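Local coordinates for deoxyribose-phosphate aldolase (Toxoplasma gondii, PDB 4EIV), which belongs to the deoxyribose-phosphate aldolase family and folds as a closed eight-stranded parallel beta/alpha barrel, at residues 56-67 with 83-93. Residues are numbered along the deposited sequence; the frame is centred on the assembly and turned at random.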
loop_
_atom_site.group_PDB
_atom_site.type_symbol
_atom_site.label_atom_id
_atom_site.label_comp_id
_atom_site.label_asym_id
_atom_site.label_seq_id
_atom_site.Cartn_x
_atom_site.Cartn_y
_atom_site.Cartn_z
ATOM N N ALA A 56 10.546 -9.866 5.975
ATOM C CA ALA A 56 9.676 -10.976 6.320
ATOM C C ALA A 56 8.311 -10.865 5.673
ATOM O O ALA A 56 7.772 -9.765 5.483
ATOM C CB ALA A 56 9.497 -11.051 7.822
ATOM N N ILE A 57 7.749 -12.021 5.361
ATOM C CA ILE A 57 6.383 -12.082 4.866
ATOM C C ILE A 57 5.431 -11.955 6.059
ATOM O O ILE A 57 5.879 -11.773 7.206
ATOM C CB ILE A 57 6.109 -13.356 4.051
ATOM C CG1 ILE A 57 6.189 -14.633 4.896
ATOM C CG2 ILE A 57 7.034 -13.400 2.822
ATOM C CD1 ILE A 57 5.694 -15.893 4.208
ATOM N N VAL A 58 4.123 -12.059 5.818
ATOM C CA VAL A 58 3.182 -11.877 6.926
ATOM C C VAL A 58 3.230 -13.041 7.931
ATOM O O VAL A 58 3.266 -12.834 9.129
ATOM C CB VAL A 58 1.718 -11.721 6.419
ATOM C CG1 VAL A 58 0.779 -11.483 7.583
ATOM C CG2 VAL A 58 1.617 -10.569 5.395
ATOM N N GLY A 59 3.182 -14.263 7.432
ATOM C CA GLY A 59 3.116 -15.412 8.305
ATOM C C GLY A 59 3.188 -16.752 7.629
ATOM O O GLY A 59 3.437 -16.867 6.415
ATOM N N VAL A 60 3.047 -17.778 8.470
ATOM C CA VAL A 60 3.065 -19.168 8.061
ATOM C C VAL A 60 1.794 -19.817 8.587
ATOM O O VAL A 60 1.357 -19.517 9.704
ATOM C CB VAL A 60 4.335 -19.910 8.588
ATOM C CG1 VAL A 60 4.420 -19.873 10.121
ATOM C CG2 VAL A 60 4.408 -21.334 8.043
ATOM N N SER A 61 1.201 -20.673 7.757
ATOM C CA SER A 61 0.038 -21.458 8.113
ATOM C C SER A 61 0.456 -22.883 8.420
ATOM O O SER A 61 1.021 -23.561 7.568
ATOM C CB SER A 61 -1.004 -21.490 6.988
ATOM O OG SER A 61 -1.515 -20.196 6.699
ATOM N N VAL A 62 0.167 -23.331 9.631
ATOM C CA VAL A 62 0.456 -24.709 10.029
ATOM C C VAL A 62 -0.720 -25.302 10.775
ATOM O O VAL A 62 -1.596 -24.585 11.241
ATOM C CB VAL A 62 1.704 -24.794 10.973
ATOM C CG1 VAL A 62 2.986 -24.427 10.221
ATOM C CG2 VAL A 62 1.499 -23.918 12.189
ATOM N N ARG A 63 -0.716 -26.625 10.931
ATOM C CA ARG A 63 -1.694 -27.271 11.805
ATOM C C ARG A 63 -1.318 -26.923 13.259
ATOM O O ARG A 63 -0.153 -26.581 13.550
ATOM C CB ARG A 63 -1.692 -28.793 11.656
ATOM C CG ARG A 63 -1.910 -29.312 10.277
ATOM C CD ARG A 63 -3.257 -28.929 9.645
ATOM N NE ARG A 63 -3.320 -29.768 8.468
ATOM C CZ ARG A 63 -3.764 -31.033 8.453
ATOM N NH1 ARG A 63 -4.402 -31.543 9.499
ATOM N NH2 ARG A 63 -3.623 -31.762 7.361
ATOM N N PRO A 64 -2.282 -27.002 14.192
ATOM C CA PRO A 64 -2.007 -26.716 15.589
ATOM C C PRO A 64 -0.771 -27.454 16.133
ATOM O O PRO A 64 -0.051 -26.886 16.950
ATOM C CB PRO A 64 -3.298 -27.148 16.274
ATOM C CG PRO A 64 -4.332 -26.838 15.258
ATOM C CD PRO A 64 -3.726 -27.210 13.960
ATOM N N ALA A 65 -0.491 -28.666 15.642
ATOM C CA ALA A 65 0.664 -29.475 16.108
ATOM C C ALA A 65 2.035 -28.823 15.976
ATOM O O ALA A 65 2.972 -29.255 16.635
ATOM C CB ALA A 65 0.689 -30.819 15.404
ATOM N N PHE A 66 2.169 -27.801 15.132
ATOM C CA PHE A 66 3.475 -27.137 14.960
ATOM C C PHE A 66 3.573 -25.715 15.496
ATOM O O PHE A 66 4.629 -25.096 15.373
ATOM C CB PHE A 66 3.936 -27.210 13.490
ATOM C CG PHE A 66 4.342 -28.589 13.078
ATOM C CD1 PHE A 66 5.588 -29.080 13.430
ATOM C CD2 PHE A 66 3.477 -29.416 12.392
ATOM C CE1 PHE A 66 5.970 -30.358 13.099
ATOM C CE2 PHE A 66 3.861 -30.714 12.050
ATOM C CZ PHE A 66 5.111 -31.180 12.411
ATOM N N VAL A 67 2.525 -25.215 16.147
ATOM C CA VAL A 67 2.528 -23.850 16.691
ATOM C C VAL A 67 3.600 -23.694 17.780
ATOM O O VAL A 67 4.445 -22.796 17.712
ATOM C CB VAL A 67 1.127 -23.420 17.221
ATOM C CG1 VAL A 67 1.160 -22.044 17.869
ATOM C CG2 VAL A 67 0.080 -23.453 16.083
ATOM N N GLY A 83 9.375 -12.828 14.174
ATOM C CA GLY A 83 8.875 -11.726 13.349
ATOM C C GLY A 83 7.864 -12.039 12.267
ATOM O O GLY A 83 7.545 -11.165 11.460
ATOM N N ILE A 84 7.413 -13.286 12.192
ATOM C CA ILE A 84 6.308 -13.644 11.299
ATOM C C ILE A 84 5.181 -14.149 12.184
ATOM O O ILE A 84 5.417 -14.603 13.304
ATOM C CB ILE A 84 6.662 -14.710 10.242
ATOM C CG1 ILE A 84 7.091 -16.040 10.882
ATOM C CG2 ILE A 84 7.727 -14.170 9.288
ATOM C CD1 ILE A 84 7.305 -17.178 9.866
ATOM N N LYS A 85 3.959 -14.026 11.692
ATOM C CA LYS A 85 2.800 -14.532 12.403
ATOM C C LYS A 85 2.663 -16.025 12.162
ATOM O O LYS A 85 3.097 -16.542 11.126
ATOM C CB LYS A 85 1.529 -13.869 11.901
ATOM C CG LYS A 85 1.319 -12.448 12.312
ATOM C CD LYS A 85 0.048 -11.961 11.651
ATOM C CE LYS A 85 -0.537 -10.722 12.271
ATOM N NZ LYS A 85 -1.759 -10.342 11.504
ATOM N N VAL A 86 2.079 -16.712 13.136
ATOM C CA VAL A 86 1.751 -18.124 13.028
ATOM C C VAL A 86 0.213 -18.199 12.954
ATOM O O VAL A 86 -0.492 -17.763 13.868
ATOM C CB VAL A 86 2.312 -18.967 14.186
ATOM C CG1 VAL A 86 1.814 -20.389 14.099
ATOM C CG2 VAL A 86 3.845 -18.928 14.183
ATOM N N CYS A 87 -0.301 -18.716 11.845
ATOM C CA CYS A 87 -1.740 -18.887 11.687
ATOM C C CYS A 87 -2.039 -20.381 11.751
ATOM O O CYS A 87 -1.522 -21.165 10.952
ATOM C CB CYS A 87 -2.235 -18.280 10.391
ATOM S SG CYS A 87 -4.014 -18.442 10.208
ATOM N N ALA A 88 -2.847 -20.761 12.732
ATOM C CA ALA A 88 -3.178 -22.162 12.982
ATOM C C ALA A 88 -4.432 -22.566 12.197
ATOM O O ALA A 88 -5.491 -21.933 12.356
ATOM C CB ALA A 88 -3.419 -22.390 14.462
ATOM N N ALA A 89 -4.299 -23.631 11.404
ATOM C CA ALA A 89 -5.377 -24.143 10.558
ATOM C C ALA A 89 -6.221 -25.139 11.353
ATOM O O ALA A 89 -5.755 -26.218 11.712
ATOM C CB ALA A 89 -4.753 -24.782 9.310
ATOM N N VAL A 90 -7.461 -24.758 11.634
ATOM C CA VAL A 90 -8.381 -25.585 12.449
ATOM C C VAL A 90 -9.503 -26.137 11.563
ATOM O O VAL A 90 -9.865 -25.546 10.545
ATOM C CB VAL A 90 -8.939 -24.820 13.678
ATOM C CG1 VAL A 90 -7.771 -24.296 14.532
ATOM C CG2 VAL A 90 -9.874 -23.681 13.271
ATOM N N ASN A 91 -10.004 -27.305 11.956
ATOM C CA ASN A 91 -10.999 -28.080 11.186
ATOM C C ASN A 91 -10.422 -28.626 9.872
ATOM O O ASN A 91 -11.170 -28.890 8.960
ATOM C CB ASN A 91 -12.284 -27.291 10.913
ATOM C CG ASN A 91 -13.535 -28.173 10.887
ATOM O OD1 ASN A 91 -13.524 -29.347 11.303
ATOM N ND2 ASN A 91 -14.636 -27.602 10.395
ATOM N N PHE A 92 -9.102 -28.747 9.802
ATOM C CA PHE A 92 -8.419 -29.268 8.643
ATOM C C PHE A 92 -8.200 -30.777 8.799
ATOM O O PHE A 92 -8.083 -31.289 9.907
ATOM C CB PHE A 92 -7.041 -28.582 8.450
ATOM C CG PHE A 92 -7.078 -27.304 7.638
ATOM C CD1 PHE A 92 -6.316 -27.182 6.481
ATOM C CD2 PHE A 92 -7.847 -26.223 8.069
ATOM C CE1 PHE A 92 -6.339 -26.007 5.742
ATOM C CE2 PHE A 92 -7.860 -25.032 7.338
ATOM C CZ PHE A 92 -7.118 -24.940 6.176
ATOM N N PRO A 93 -8.083 -31.485 7.670
ATOM C CA PRO A 93 -8.127 -30.992 6.286
ATOM C C PRO A 93 -9.491 -31.099 5.613
ATOM O O PRO A 93 -9.619 -30.653 4.475
ATOM C CB PRO A 93 -7.144 -31.921 5.564
ATOM C CG PRO A 93 -7.308 -33.224 6.265
ATOM C CD PRO A 93 -7.646 -32.895 7.708
HETATM O O HOH W 1 6.189 -10.048 9.316
#
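R63 leaves the end of strand 59-62 and crosses F92 obliquely and P93 at about a right angle, two residues that follow strand 85-90. Its CB starts away from that strand, but the chain bends at chi2 (-61°) and brings the tip back. CD then lies 4.0 Å from F92 CB and NE 3.9 Å from the same carbon; CZ also stays close to F92 CB, which sits over one face of the guanidinium, offset toward its rim. NH1 passes F92 O at 3.7 Å, too loosely for a bond, and NH2 reaches P93 CB at 4.0 Å; the polar hold on NE comes from L35 O. The F92 ring, 41° from the guanidinium plane, carries A89 CB over its centre.

Behind this end the strands are joined by five backbone hydrogen bonds, beginning with K85 N to V58 O and closing with A89 N to V62 O at 2.9 Å. C87 N gives V60 O a nearly straight bond of 2.8 Å. On one face of the sheet V86 CG1 is 4.0 Å from both V62 CG2 and V67 CG2, tying in the first turn of helix 67-74. On the other, S61 OG is hydrogen-bonded to E118 and K85 NZ forms a salt bridge with E116, both on strand 116-120. Neighbouring parallel strands, 25° apart and linked through helix 67-74, form the beta-alpha-beta crossover unit from which a TIM barrel is built.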